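Local coordinates for pirin-like protein YHAK (Escherichia coli, PDB 2VEC) that belongs to a redox-sensitive subclass of bicupins in the pirin family, is a cytoplasmic monomer and lacks quercetin 2,3-dioxygenase activity, at residues Q42-F47 with N67-A72. Residues are numbered along the deposited sequence; the frame is centred on the assembly and turned at random.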
loop_
_atom_site.group_PDB
_atom_site.type_symbol
_atom_site.label_atom_id
_atom_site.label_comp_id
_atom_site.label_asym_id
_atom_site.label_seq_id
_atom_site.Cartn_x
_atom_site.Cartn_y
_atom_site.Cartn_z
ATOM N N GLN A 42 -3.215 -12.609 10.139
ATOM C CA GLN A 42 -2.881 -12.318 11.530
ATOM C C GLN A 42 -1.552 -11.593 11.680
ATOM O O GLN A 42 -1.170 -11.229 12.785
ATOM C CB GLN A 42 -2.893 -13.592 12.383
ATOM C CG GLN A 42 -4.298 -14.070 12.643
ATOM C CD GLN A 42 -4.930 -14.693 11.409
ATOM O OE1 GLN A 42 -4.275 -15.451 10.681
ATOM N NE2 GLN A 42 -6.212 -14.380 11.163
ATOM N N ALA A 43 -0.836 -11.369 10.579
ATOM C CA ALA A 43 0.496 -10.783 10.713
ATOM C C ALA A 43 0.379 -9.289 11.075
ATOM O O ALA A 43 -0.560 -8.606 10.633
ATOM C CB ALA A 43 1.296 -10.978 9.452
ATOM N N ARG A 44 1.295 -8.810 11.920
ATOM C CA ARG A 44 1.325 -7.394 12.313
ATOM C C ARG A 44 2.780 -6.922 12.226
ATOM O O ARG A 44 3.647 -7.541 12.850
ATOM C CB ARG A 44 0.848 -7.243 13.769
ATOM C CG ARG A 44 -0.608 -7.551 14.030
ATOM C CD ARG A 44 -0.886 -7.623 15.566
ATOM N NE ARG A 44 -0.558 -6.315 16.153
ATOM C CZ ARG A 44 0.319 -6.099 17.134
ATOM N NH1 ARG A 44 0.971 -7.107 17.713
ATOM N NH2 ARG A 44 0.531 -4.850 17.550
ATOM N N TYR A 45 3.053 -5.845 11.475
ATOM C CA TYR A 45 4.400 -5.333 11.320
ATOM C C TYR A 45 4.360 -3.899 10.835
ATOM O O TYR A 45 3.370 -3.508 10.219
ATOM C CB TYR A 45 5.210 -6.181 10.327
ATOM C CG TYR A 45 4.565 -6.425 8.963
ATOM C CD1 TYR A 45 3.760 -7.537 8.734
ATOM C CD2 TYR A 45 4.820 -5.569 7.892
ATOM C CE1 TYR A 45 3.200 -7.758 7.452
ATOM C CE2 TYR A 45 4.287 -5.794 6.583
ATOM C CZ TYR A 45 3.449 -6.879 6.395
ATOM O OH TYR A 45 2.915 -7.110 5.143
ATOM N N THR A 46 5.414 -3.128 11.133
ATOM C CA THR A 46 5.553 -1.742 10.648
ATOM C C THR A 46 6.964 -1.441 10.098
ATOM O O THR A 46 7.946 -1.598 10.849
ATOM C CB THR A 46 5.299 -0.729 11.802
ATOM O OG1 THR A 46 4.048 -1.038 12.442
ATOM C CG2 THR A 46 5.261 0.695 11.260
ATOM N N PHE A 47 7.052 -1.050 8.810
ATOM C CA PHE A 47 8.301 -0.589 8.209
ATOM C C PHE A 47 8.238 0.942 8.313
ATOM O O PHE A 47 7.214 1.505 7.953
ATOM C CB PHE A 47 8.406 -0.863 6.694
ATOM C CG PHE A 47 8.522 -2.318 6.289
ATOM C CD1 PHE A 47 9.778 -2.888 6.079
ATOM C CD2 PHE A 47 7.419 -3.048 5.961
ATOM C CE1 PHE A 47 9.899 -4.215 5.646
ATOM C CE2 PHE A 47 7.517 -4.387 5.536
ATOM C CZ PHE A 47 8.741 -4.974 5.395
ATOM N N ASN A 67 2.687 -0.529 6.855
ATOM C CA ASN A 67 2.366 -1.370 7.997
ATOM C C ASN A 67 1.216 -2.298 7.741
ATOM O O ASN A 67 0.461 -2.107 6.780
ATOM C CB ASN A 67 2.212 -0.548 9.285
ATOM C CG ASN A 67 0.916 0.200 9.384
ATOM O OD1 ASN A 67 -0.165 -0.384 9.449
ATOM N ND2 ASN A 67 1.024 1.525 9.493
ATOM N N GLN A 68 1.130 -3.339 8.545
ATOM C CA GLN A 68 -0.049 -4.176 8.549
ATOM C C GLN A 68 -0.451 -4.335 9.991
ATOM O O GLN A 68 0.384 -4.633 10.844
ATOM C CB GLN A 68 0.193 -5.540 7.914
ATOM C CG GLN A 68 -1.023 -6.481 8.133
ATOM C CD GLN A 68 -1.000 -7.698 7.239
ATOM O OE1 GLN A 68 -0.803 -7.573 6.013
ATOM N NE2 GLN A 68 -1.212 -8.886 7.831
ATOM N N GLU A 69 -1.719 -4.073 10.280
ATOM C CA GLU A 69 -2.205 -4.101 11.651
ATOM C C GLU A 69 -3.468 -4.921 11.723
ATOM O O GLU A 69 -4.187 -5.059 10.724
ATOM C CB GLU A 69 -2.445 -2.681 12.162
ATOM C CG GLU A 69 -1.118 -1.897 12.407
ATOM C CD GLU A 69 -0.303 -2.496 13.563
ATOM O OE1 GLU A 69 -0.881 -2.668 14.683
ATOM O OE2 GLU A 69 0.897 -2.815 13.354
ATOM N N VAL A 70 -3.704 -5.498 12.898
ATOM C CA VAL A 70 -4.903 -6.277 13.169
ATOM C C VAL A 70 -5.581 -5.636 14.375
ATOM O O VAL A 70 -4.952 -5.505 15.418
ATOM C CB VAL A 70 -4.545 -7.768 13.455
ATOM C CG1 VAL A 70 -5.776 -8.588 13.866
ATOM C CG2 VAL A 70 -3.849 -8.420 12.240
ATOM N N LEU A 71 -6.847 -5.237 14.223
ATOM C CA LEU A 71 -7.693 -4.764 15.334
ATOM C C LEU A 71 -8.693 -5.841 15.757
ATOM O O LEU A 71 -9.399 -6.392 14.906
ATOM C CB LEU A 71 -8.478 -3.514 14.906
ATOM C CG LEU A 71 -7.896 -2.102 15.035
ATOM C CD1 LEU A 71 -8.885 -1.103 14.433
ATOM C CD2 LEU A 71 -7.626 -1.720 16.490
ATOM N N ALA A 72 -8.764 -6.121 17.066
ATOM C CA ALA A 72 -9.684 -7.124 17.629
ATOM C C ALA A 72 -11.165 -6.696 17.512
ATOM O O ALA A 72 -11.450 -5.489 17.401
ATOM C CB ALA A 72 -9.317 -7.392 19.095
HETATM O O HOH W 1 1.199 -9.115 5.011
HETATM O O HOH W 2 3.353 -3.182 14.208
#
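Y45 and Q68 form an antiparallel hydrogen-bonded pair that attaches the edge strand 45-48 to strand 63-71 in the six-stranded sheet of the N-terminal cupin domain. Two backbone bonds define the pair: Q68 N gives a nearly straight one to Y45 O (2.8 Å, 166° at the hydrogen), and Y45 N returns one to Q68 O at 3.0 Å. Packing is tight on the side of the sheet that these two side chains share. The CB of Q68 lies over one face of the Y45 ring, 4.0 Å from the centroid and 21° off the normal, a CH-pi contact. From there the Q68 chain extends to the loop, where NE2 reaches A43 O at 2.9 Å from above the carbonyl plane; W40 O accepts from the same NE2. A water in the ring plane accepts from Y45 OH and donates to Q68 OE1, so both ends of the amide are engaged.

The other side, with R44, T46 and E69, is looser. E69, bent at chi2 (-67°), brings OE1 only to 3.9 Å from R44 NH2, a long salt bridge, while OE2 reaches T46 OG1 through a water. Bonds from the amide of buried Q68 to two loop carbonyls thus probably help hold the loop before the edge strand, although the one to A43 O is not ideally directed, whereas the charged side probably adds weaker, solvent-screened attraction.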